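Local coordinates for protein caltubin, EF-hand (PDB 6VAN) that binds calcium through EF-hand helix-loop-helix motifs, probably as a calcium-responsive protein of the pond snail, with strontium standing in the metal sites here, at residues R14-D19 / D27-Y32; D21-F26 / N55-I60; R34-D39 / N81-L86. One frame throughout, in Å; residues are numbered along the deposited sequence. Where two conformers were deposited one is given.

Contact 1 of 3, residues R14-D19 / D27-Y32; sequences RWLDHD and DEVKNY. With SR (strontium ion), chain C.
Past W15 the chain passes alongside helix 26-34, with CA of L16 5.7 Å from CA of E28 and CA of W15 6.0 Å from CA of Y32. This is the first EF-hand of the chain, the entering helix and the start of the metal loop set against the exiting helix, and strontium joins the two. D17 gives the ion a single oxygen, OD1, at 2.6 Å. E28 grips it with both OE1 and OE2, as the last ligand of an EF-hand loop does; its chain is extended beyond CG, so the carboxylate reaches the metal from the helix. The two carboxylate planes stand 70° apart, and their like charges are probably eased by the ion between them. Second-shell bonds fix both groups: D17 OD2 accepts from the backbone N of G22, and E28 OE1 is hydrogen-bonded to T25 OG1. Away from the metal, toward W15 and Y32, the contact turns apolar. L16 lays CD2 over one face of the Y32 ring, 4.0 Å from its centroid, a CH-pi contact 28° off the ring normal. Y32, its CG anti to the backbone N (chi1 167°), sets CE1 3.8 Å from W15 CB, and the two aromatic rings cross obliquely. R14 NE lies over one face of the W15 indole. No direct hydrogen bond crosses between the segments; instead one water bridges the backbone carbonyls, 2.7 Å from W15 O and 2.7 Å from E28 O.

Contact 2 of 3, residues D21-F26 / N55-I60; sequences DGQSTF and NGNGAI. With SR (strontium ion), chain D; SR (strontium ion), chain C.
The side-chain amides of Q23 and N57 meet tip to tip with their planes 90° apart, while A59 CB lies 4.0 Å from OE1 at the end of Q23. The two nitrogens, Q23 NE2 and N57 ND2, come to 2.8 Å, but as modelled both are donors and no hydrogen bond joins them; the Q23 amide has its polar partner in D61, just past the second segment. N57 turns its other amide atom, OD1, to strontium, and the same oxygen takes the backbone N-H of A59 from above its carbonyl plane, closing an Asx turn. N55 OD1 does likewise for N57 N. Between the two metal loops runs the short antiparallel beta-bridge that couples paired EF-hands. S24 and I60 form its hydrogen-bonded pair: S24 N donates to I60 O at 2.8 Å, nearly straight at 172°, and I60 N returns a bond to S24 O at 2.9 Å. Both acceptors are met in the carbonyl plane. The side chains of S24 and I60 leave on one face of this bridge, toward F12 and V29. Next to each bridge residue a backbone carbonyl turns to metal: Q23 O binds one strontium at 2.4 Å and A59 O the other at 2.4 Å. D21 holds the first ion with both carboxylate oxygens, and its OD1 also accepts from Q23 N, a further Asx turn.

Contact 3 of 3, residues R34-D39 / N81-L86; sequences RRFKPD and NEWFKL
K37 sends CG anti to its backbone N (chi1 -164°) and stays extended to the tip, whereas F36 holds CG in the crowded position between backbone N and carbonyl carbon (chi1 54°), so K37 runs out past L86 O while the F36 ring comes in at L86 CB. The contact joins the linker between helices 26-34 and 42-52, which connects the first two EF-hands, to the entering helix of the third EF-hand, and so lies where the first pair of EF-hands meets the second. K37 passes its aliphatic chain along the backbone oxygen of L86, with CD 3.5 Å from L86 O, and carries the ammonium on to the preceding carbonyl. There NZ donates to K85 O at 2.9 Å, from 32° above the carbonyl plane. NZ also bonds D88 O and makes a salt bridge with D91, so the charge is held by three oxygens near the start of the third metal loop. F36 points its ring edge at the helix: CE2 lies 4.0 Å from L86 CB, near the ring plane. CZ is a looser 4.5 Å from CZ3 of W83, meeting the indole at its edge. L86 itself packs on I33, T44 and F48, which places this junction among the helices of the first half. Alongside, a water ties the two backbones, donating to F36 O at 2.8 Å and to L86 O at 2.8 Å.

Contacts 1 and 2 share the first EF-hand loop: both touch the same strontium ion and one of its waters, and L16 O meets S24 OG at 2.5 Å, a probable hydrogen bond. Both are only partly buried and lie beside metal-bound oxygens, contact 1 adding apolar and aromatic packing. Contact 3 is the buried one, its centre about 7 Å from the centre of the chain, where a lysine ammonium bonds a helix carbonyl and a phenylalanine edge packs on leucine. Contact 1 touches it, Y32 OH lying against W83 CH2 and the W15 ring against R35. Contact 2 does not, staying about 8 Å from contact 3 at the nearest atoms, and relies on backbone bonds between two loops.

Contact 1 of 3, residues R14-D19 / D27-Y32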
loop_
_atom_site.group_PDB
_atom_site.type_symbol
_atom_site.label_atom_id
_atom_site.label_comp_id
_atom_site.label_asym_id
_atom_site.label_seq_id
_atom_site.Cartn_x
_atom_site.Cartn_y
_atom_site.Cartn_z
ATOM N N ARG A 14 -10.314 -9.724 -3.268
ATOM C CA ARG A 14 -9.513 -10.413 -2.220
ATOM C C ARG A 14 -9.004 -9.431 -1.147
ATOM O O ARG A 14 -8.816 -9.892 0.006
ATOM C CB ARG A 14 -8.361 -11.183 -2.869
ATOM C CG ARG A 14 -7.544 -12.033 -1.902
ATOM C CD ARG A 14 -6.183 -11.438 -1.576
ATOM N NE ARG A 14 -5.554 -10.905 -2.775
ATOM C CZ ARG A 14 -5.023 -11.634 -3.758
ATOM N NH1 ARG A 14 -5.010 -12.957 -3.689
ATOM N NH2 ARG A 14 -4.504 -11.029 -4.817
ATOM N N TRP A 15 -8.779 -8.154 -1.507
ATOM C CA TRP A 15 -8.204 -7.096 -0.623
ATOM C C TRP A 15 -9.300 -6.182 -0.058
ATOM O O TRP A 15 -9.318 -6.007 1.172
ATOM C CB TRP A 15 -7.161 -6.245 -1.363
ATOM C CG TRP A 15 -5.839 -6.908 -1.601
ATOM C CD1 TRP A 15 -4.999 -6.694 -2.654
ATOM C CD2 TRP A 15 -5.197 -7.898 -0.773
ATOM N NE1 TRP A 15 -3.883 -7.476 -2.541
ATOM C CE2 TRP A 15 -3.974 -8.226 -1.398
ATOM C CE3 TRP A 15 -5.533 -8.537 0.427
ATOM C CZ2 TRP A 15 -3.094 -9.166 -0.864
ATOM C CZ3 TRP A 15 -4.665 -9.467 0.951
ATOM C CH2 TRP A 15 -3.460 -9.774 0.314
ATOM N N LEU A 16 -10.133 -5.592 -0.930
ATOM C CA LEU A 16 -10.933 -4.369 -0.636
ATOM C C LEU A 16 -12.454 -4.611 -0.637
ATOM O O LEU A 16 -13.146 -3.806 -0.019
ATOM C CB LEU A 16 -10.577 -3.303 -1.680
ATOM C CG LEU A 16 -9.182 -2.695 -1.560
ATOM C CD1 LEU A 16 -8.932 -1.704 -2.683
ATOM C CD2 LEU A 16 -8.990 -2.012 -0.209
ATOM N N ASP A 17 -12.956 -5.609 -1.351
ATOM C CA ASP A 17 -14.418 -5.767 -1.584
ATOM C C ASP A 17 -14.772 -7.249 -1.570
ATOM O O ASP A 17 -15.101 -7.801 -2.646
ATOM C CB ASP A 17 -14.837 -5.071 -2.883
ATOM C CG ASP A 17 -16.329 -5.142 -3.201
ATOM O OD1 ASP A 17 -17.143 -5.265 -2.239
ATOM O OD2 ASP A 17 -16.683 -5.065 -4.393
ATOM N N HIS A 18 -14.703 -7.880 -0.393
ATOM C CA HIS A 18 -14.862 -9.346 -0.237
ATOM C C HIS A 18 -16.219 -9.817 -0.799
ATOM O O HIS A 18 -16.281 -10.984 -1.229
ATOM C CB HIS A 18 -14.669 -9.766 1.229
ATOM C CG HIS A 18 -13.308 -9.471 1.774
ATOM N ND1 HIS A 18 -13.101 -9.072 3.090
ATOM C CD2 HIS A 18 -12.088 -9.513 1.197
ATOM C CE1 HIS A 18 -11.809 -8.882 3.290
ATOM N NE2 HIS A 18 -11.164 -9.147 2.141
ATOM N N ASP A 19 -17.237 -8.938 -0.800
ATOM C CA ASP A 19 -18.647 -9.223 -1.189
ATOM C C ASP A 19 -18.874 -8.970 -2.687
ATOM O O ASP A 19 -19.981 -9.266 -3.181
ATOM C CB ASP A 19 -19.621 -8.398 -0.341
ATOM C CG ASP A 19 -19.562 -8.752 1.125
ATOM O OD1 ASP A 19 -19.672 -9.967 1.423
ATOM O OD2 ASP A 19 -19.390 -7.836 1.947
ATOM N N ASP A 27 -15.113 0.354 6.404
ATOM C CA ASP A 27 -14.733 -0.806 7.256
ATOM C C ASP A 27 -13.960 -1.834 6.423
ATOM O O ASP A 27 -13.145 -2.569 6.991
ATOM C CB ASP A 27 -15.956 -1.412 7.944
ATOM C CG ASP A 27 -16.427 -0.588 9.131
ATOM O OD1 ASP A 27 -15.600 -0.352 10.053
ATOM O OD2 ASP A 27 -17.597 -0.150 9.114
ATOM N N GLU A 28 -14.184 -1.853 5.115
ATOM C CA GLU A 28 -13.502 -2.794 4.205
ATOM C C GLU A 28 -12.076 -2.313 3.968
ATOM O O GLU A 28 -11.154 -3.148 4.082
ATOM C CB GLU A 28 -14.255 -2.869 2.898
ATOM C CG GLU A 28 -15.705 -3.223 3.097
ATOM C CD GLU A 28 -16.448 -3.261 1.786
ATOM O OE1 GLU A 28 -17.169 -2.253 1.479
ATOM O OE2 GLU A 28 -16.297 -4.252 1.089
ATOM N N VAL A 29 -11.915 -1.008 3.732
ATOM C CA VAL A 29 -10.565 -0.406 3.520
ATOM C C VAL A 29 -9.827 -0.534 4.852
ATOM O O VAL A 29 -8.662 -0.903 4.844
ATOM C CB VAL A 29 -10.633 1.037 3.008
ATOM C CG1 VAL A 29 -9.253 1.682 2.917
ATOM C CG2 VAL A 29 -11.339 1.103 1.656
ATOM N N LYS A 30 -10.502 -0.302 5.977
ATOM C CA LYS A 30 -9.883 -0.389 7.331
ATOM C C LYS A 30 -9.389 -1.805 7.601
ATOM O O LYS A 30 -8.232 -1.934 8.001
ATOM C CB LYS A 30 -10.866 0.065 8.405
ATOM C CG LYS A 30 -10.211 0.314 9.747
ATOM C CD LYS A 30 -11.074 1.089 10.680
ATOM C CE LYS A 30 -10.441 1.275 12.038
ATOM N NZ LYS A 30 -11.383 1.963 12.949
ATOM N N ASN A 31 -10.203 -2.829 7.363
ATOM C CA ASN A 31 -9.831 -4.252 7.557
ATOM C C ASN A 31 -8.653 -4.599 6.640
ATOM O O ASN A 31 -7.781 -5.364 7.075
ATOM C CB ASN A 31 -11.060 -5.139 7.399
ATOM C CG ASN A 31 -11.901 -5.152 8.658
ATOM O OD1 ASN A 31 -11.627 -4.404 9.603
ATOM N ND2 ASN A 31 -12.916 -6.004 8.689
ATOM N N TYR A 32 -8.607 -4.001 5.453
ATOM C CA TYR A 32 -7.471 -4.123 4.507
ATOM C C TYR A 32 -6.190 -3.569 5.156
ATOM O O TYR A 32 -5.215 -4.322 5.346
ATOM C CB TYR A 32 -7.822 -3.430 3.194
ATOM C CG TYR A 32 -6.643 -3.217 2.297
ATOM C CD1 TYR A 32 -5.996 -4.292 1.730
ATOM C CD2 TYR A 32 -6.167 -1.943 2.033
ATOM C CE1 TYR A 32 -4.914 -4.109 0.888
ATOM C CE2 TYR A 32 -5.079 -1.740 1.200
ATOM C CZ TYR A 32 -4.446 -2.833 0.644
ATOM O OH TYR A 32 -3.376 -2.661 -0.183
HETATM SR SR SR C . -18.270 -3.694 -0.436
HETATM O O HOH W 1 -11.444 -5.477 2.766
HETATM O O HOH W 2 -14.158 -5.746 1.959
HETATM O O HOH W 3 -20.172 -1.906 -0.013
#

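Contact 2 of 3, residues D21-F26 / N55-I60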
loop_
_atom_site.group_PDB
_atom_site.type_symbol
_atom_site.label_atom_id
_atom_site.label_comp_id
_atom_site.label_asym_id
_atom_site.label_seq_id
_atom_site.Cartn_x
_atom_site.Cartn_y
_atom_site.Cartn_z
ATOM N N ASP A 21 -19.507 -6.296 -4.350
ATOM C CA ASP A 21 -20.666 -5.404 -4.631
ATOM C C ASP A 21 -20.206 -4.227 -5.507
ATOM O O ASP A 21 -21.059 -3.438 -5.930
ATOM C CB ASP A 21 -21.368 -4.961 -3.335
ATOM C CG ASP A 21 -20.450 -4.315 -2.320
ATOM O OD1 ASP A 21 -19.722 -3.363 -2.706
ATOM O OD2 ASP A 21 -20.431 -4.798 -1.135
ATOM N N GLY A 22 -18.895 -4.113 -5.750
ATOM C CA GLY A 22 -18.296 -3.091 -6.632
ATOM C C GLY A 22 -17.717 -1.916 -5.857
ATOM O O GLY A 22 -17.078 -1.052 -6.482
ATOM N N GLN A 23 -17.954 -1.852 -4.542
ATOM C CA GLN A 23 -17.488 -0.753 -3.664
ATOM C C GLN A 23 -16.649 -1.305 -2.506
ATOM O O GLN A 23 -16.999 -2.401 -1.944
ATOM C CB GLN A 23 -18.674 0.012 -3.069
ATOM C CG GLN A 23 -19.567 0.673 -4.109
ATOM C CD GLN A 23 -20.288 1.867 -3.536
ATOM O OE1 GLN A 23 -20.700 1.870 -2.383
ATOM N NE2 GLN A 23 -20.439 2.903 -4.346
ATOM N N SER A 24 -15.579 -0.587 -2.173
ATOM C CA SER A 24 -14.819 -0.756 -0.915
ATOM C C SER A 24 -15.182 0.418 -0.015
ATOM O O SER A 24 -14.792 1.565 -0.298
ATOM C CB SER A 24 -13.344 -0.885 -1.148
ATOM O OG SER A 24 -12.705 -1.371 0.029
ATOM N N THR A 25 -16.056 0.121 0.958
ATOM C CA THR A 25 -16.534 1.073 1.975
ATOM C C THR A 25 -15.510 1.127 3.108
ATOM O O THR A 25 -14.584 0.289 3.129
ATOM C CB THR A 25 -17.926 0.686 2.498
ATOM O OG1 THR A 25 -17.843 -0.592 3.127
ATOM C CG2 THR A 25 -18.968 0.633 1.402
ATOM N N PHE A 26 -15.706 2.072 4.019
ATOM C CA PHE A 26 -14.777 2.421 5.127
ATOM C C PHE A 26 -14.233 1.175 5.840
ATOM O O PHE A 26 -13.006 0.995 5.902
ATOM C CB PHE A 26 -15.487 3.318 6.139
ATOM C CG PHE A 26 -14.543 3.846 7.182
ATOM C CD1 PHE A 26 -13.793 4.983 6.933
ATOM C CD2 PHE A 26 -14.372 3.180 8.381
ATOM C CE1 PHE A 26 -12.893 5.453 7.878
ATOM C CE2 PHE A 26 -13.477 3.654 9.326
ATOM C CZ PHE A 26 -12.741 4.787 9.068
ATOM N N ASN A 55 -15.759 10.341 -7.573
ATOM C CA ASN A 55 -17.231 10.594 -7.656
ATOM C C ASN A 55 -17.756 11.031 -6.281
ATOM O O ASN A 55 -18.963 11.298 -6.184
ATOM C CB ASN A 55 -17.990 9.408 -8.257
ATOM C CG ASN A 55 -17.908 8.146 -7.432
ATOM O OD1 ASN A 55 -17.588 8.181 -6.235
ATOM N ND2 ASN A 55 -18.172 7.018 -8.063
ATOM N N GLY A 56 -16.894 11.083 -5.261
ATOM C CA GLY A 56 -17.201 11.677 -3.948
ATOM C C GLY A 56 -18.277 10.931 -3.186
ATOM O O GLY A 56 -18.944 11.581 -2.366
ATOM N N ASN A 57 -18.441 9.625 -3.395
ATOM C CA ASN A 57 -19.485 8.809 -2.716
ATOM C C ASN A 57 -18.921 8.166 -1.432
ATOM O O ASN A 57 -19.584 7.273 -0.876
ATOM C CB ASN A 57 -20.100 7.779 -3.673
ATOM C CG ASN A 57 -19.145 6.673 -4.047
ATOM O OD1 ASN A 57 -17.928 6.787 -3.792
ATOM N ND2 ASN A 57 -19.656 5.594 -4.619
ATOM N N GLY A 58 -17.699 8.551 -1.025
ATOM C CA GLY A 58 -17.039 8.111 0.220
ATOM C C GLY A 58 -16.543 6.673 0.167
ATOM O O GLY A 58 -16.151 6.146 1.210
ATOM N N ALA A 59 -16.515 6.052 -1.018
ATOM C CA ALA A 59 -16.148 4.636 -1.212
ATOM C C ALA A 59 -15.203 4.535 -2.415
ATOM O O ALA A 59 -15.212 5.470 -3.260
ATOM C CB ALA A 59 -17.376 3.798 -1.420
ATOM N N ILE A 60 -14.377 3.498 -2.453
ATOM C CA ILE A 60 -13.568 3.210 -3.673
ATOM C C ILE A 60 -14.407 2.290 -4.556
ATOM O O ILE A 60 -14.701 1.187 -4.139
ATOM C CB ILE A 60 -12.194 2.583 -3.363
ATOM C CG1 ILE A 60 -11.359 3.462 -2.415
ATOM C CG2 ILE A 60 -11.454 2.292 -4.665
ATOM C CD1 ILE A 60 -10.100 2.808 -1.905
HETATM SR SR SR D . -16.091 6.639 -5.156
HETATM SR SR SR C . -18.270 -3.694 -0.436
HETATM O O HOH W 3 -20.172 -1.906 -0.013
#

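Contact 3 of 3, residues R34-D39 / N81-L86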
loop_
_atom_site.group_PDB
_atom_site.type_symbol
_atom_site.label_atom_id
_atom_site.label_comp_id
_atom_site.label_asym_id
_atom_site.label_seq_id
_atom_site.Cartn_x
_atom_site.Cartn_y
_atom_site.Cartn_z
ATOM N N ARG A 34 -5.587 -2.704 8.204
ATOM C CA ARG A 34 -5.342 -3.244 9.566
ATOM C C ARG A 34 -4.470 -4.495 9.509
ATOM O O ARG A 34 -3.785 -4.745 10.516
ATOM C CB ARG A 34 -6.654 -3.597 10.266
ATOM C CG ARG A 34 -7.142 -2.518 11.209
ATOM C CD ARG A 34 -8.375 -2.975 11.988
ATOM N NE ARG A 34 -8.747 -2.036 13.040
ATOM C CZ ARG A 34 -9.891 -2.060 13.718
ATOM N NH1 ARG A 34 -10.802 -2.984 13.451
ATOM N NH2 ARG A 34 -10.125 -1.145 14.651
ATOM N N ARG A 35 -4.507 -5.248 8.409
ATOM C CA ARG A 35 -3.651 -6.442 8.217
ATOM C C ARG A 35 -2.196 -6.051 8.520
ATOM O O ARG A 35 -1.539 -6.821 9.202
ATOM C CB ARG A 35 -3.797 -7.015 6.807
ATOM C CG ARG A 35 -5.092 -7.790 6.584
ATOM C CD ARG A 35 -5.505 -7.928 5.123
ATOM N NE ARG A 35 -4.425 -8.289 4.189
ATOM C CZ ARG A 35 -3.777 -7.440 3.375
ATOM N NH1 ARG A 35 -4.072 -6.150 3.352
ATOM N NH2 ARG A 35 -2.819 -7.892 2.580
ATOM N N PHE A 36 -1.748 -4.874 8.078
ATOM C CA PHE A 36 -0.308 -4.487 8.126
ATOM C C PHE A 36 -0.052 -3.211 8.929
ATOM O O PHE A 36 1.115 -2.951 9.235
ATOM C CB PHE A 36 0.260 -4.395 6.709
ATOM C CG PHE A 36 -0.466 -3.496 5.738
ATOM C CD1 PHE A 36 -1.479 -3.978 4.921
ATOM C CD2 PHE A 36 -0.076 -2.183 5.566
ATOM C CE1 PHE A 36 -2.096 -3.174 3.978
ATOM C CE2 PHE A 36 -0.701 -1.381 4.620
ATOM C CZ PHE A 36 -1.728 -1.864 3.855
ATOM N N LYS A 37 -1.068 -2.434 9.274
ATOM C CA LYS A 37 -0.966 -1.347 10.281
ATOM C C LYS A 37 -2.160 -1.527 11.212
ATOM O O LYS A 37 -3.179 -0.856 11.062
ATOM C CB LYS A 37 -0.877 0.042 9.629
ATOM C CG LYS A 37 -0.397 1.152 10.552
ATOM C CD LYS A 37 -0.088 2.506 9.897
ATOM C CE LYS A 37 0.569 3.504 10.843
ATOM N NZ LYS A 37 1.068 4.709 10.150
ATOM N N PRO A 38 -2.092 -2.490 12.161
ATOM C CA PRO A 38 -3.256 -2.859 12.975
ATOM C C PRO A 38 -3.899 -1.682 13.732
ATOM O O PRO A 38 -5.104 -1.703 13.931
ATOM C CB PRO A 38 -2.694 -3.882 13.976
ATOM C CG PRO A 38 -1.455 -4.450 13.324
ATOM C CD PRO A 38 -0.914 -3.330 12.457
ATOM N N ASP A 39 -3.102 -0.698 14.144
ATOM C CA ASP A 39 -3.592 0.486 14.894
ATOM C C ASP A 39 -3.661 1.687 13.945
ATOM O O ASP A 39 -3.333 2.812 14.383
ATOM C CB ASP A 39 -2.733 0.730 16.137
ATOM C CG ASP A 39 -2.722 -0.449 17.103
ATOM O OD1 ASP A 39 -3.727 -1.192 17.131
ATOM O OD2 ASP A 39 -1.715 -0.617 17.811
ATOM N N ASN A 81 4.442 8.411 -0.730
ATOM C CA ASN A 81 4.364 8.778 0.697
ATOM C C ASN A 81 3.202 8.060 1.381
ATOM O O ASN A 81 3.298 7.744 2.565
ATOM C CB ASN A 81 4.289 10.282 0.835
ATOM C CG ASN A 81 4.596 10.753 2.228
ATOM O OD1 ASN A 81 5.385 10.149 2.936
ATOM N ND2 ASN A 81 4.018 11.877 2.599
ATOM N N GLU A 82 2.109 7.857 0.682
ATOM C CA GLU A 82 0.967 7.157 1.290
ATOM C C GLU A 82 1.387 5.748 1.721
ATOM O O GLU A 82 1.107 5.373 2.824
ATOM C CB GLU A 82 -0.159 7.070 0.275
ATOM C CG GLU A 82 -1.390 6.344 0.782
ATOM C CD GLU A 82 -2.528 6.389 -0.225
ATOM O OE1 GLU A 82 -2.434 5.676 -1.227
ATOM O OE2 GLU A 82 -3.462 7.140 -0.009
ATOM N N TRP A 83 2.075 5.010 0.859
ATOM C CA TRP A 83 2.538 3.640 1.213
ATOM C C TRP A 83 3.652 3.721 2.264
ATOM O O TRP A 83 3.737 2.871 3.120
ATOM C CB TRP A 83 2.992 2.893 -0.038
ATOM C CG TRP A 83 1.879 2.677 -1.008
ATOM C CD1 TRP A 83 1.769 3.195 -2.259
ATOM C CD2 TRP A 83 0.693 1.909 -0.789
ATOM N NE1 TRP A 83 0.587 2.829 -2.814
ATOM C CE2 TRP A 83 -0.102 2.047 -1.935
ATOM C CE3 TRP A 83 0.217 1.159 0.286
ATOM C CZ2 TRP A 83 -1.339 1.395 -2.052
ATOM C CZ3 TRP A 83 -0.999 0.520 0.167
ATOM C CH2 TRP A 83 -1.748 0.630 -0.993
ATOM N N PHE A 84 4.512 4.728 2.168
ATOM C CA PHE A 84 5.566 4.951 3.184
ATOM C C PHE A 84 4.904 5.071 4.568
ATOM O O PHE A 84 5.278 4.361 5.516
ATOM C CB PHE A 84 6.351 6.208 2.835
ATOM C CG PHE A 84 7.494 6.503 3.782
ATOM C CD1 PHE A 84 8.695 5.832 3.679
ATOM C CD2 PHE A 84 7.351 7.458 4.791
ATOM C CE1 PHE A 84 9.743 6.118 4.545
ATOM C CE2 PHE A 84 8.401 7.727 5.658
ATOM C CZ PHE A 84 9.588 7.048 5.534
ATOM N N LYS A 85 3.915 5.959 4.688
ATOM C CA LYS A 85 3.246 6.220 5.979
ATOM C C LYS A 85 2.544 4.957 6.468
ATOM O O LYS A 85 2.549 4.698 7.688
ATOM C CB LYS A 85 2.300 7.406 5.861
ATOM C CG LYS A 85 3.068 8.697 5.659
ATOM C CD LYS A 85 2.279 9.925 5.917
ATOM C CE LYS A 85 1.161 10.122 4.940
ATOM N NZ LYS A 85 0.468 11.406 5.224
ATOM N N LEU A 86 1.940 4.186 5.583
ATOM C CA LEU A 86 1.234 2.946 6.024
ATOM C C LEU A 86 2.234 1.895 6.521
ATOM O O LEU A 86 1.834 1.048 7.317
ATOM C CB LEU A 86 0.374 2.430 4.874
ATOM C CG LEU A 86 -0.828 3.304 4.539
ATOM C CD1 LEU A 86 -1.618 2.700 3.412
ATOM C CD2 LEU A 86 -1.717 3.545 5.752
HETATM O O HOH W 4 2.545 -0.586 9.488
#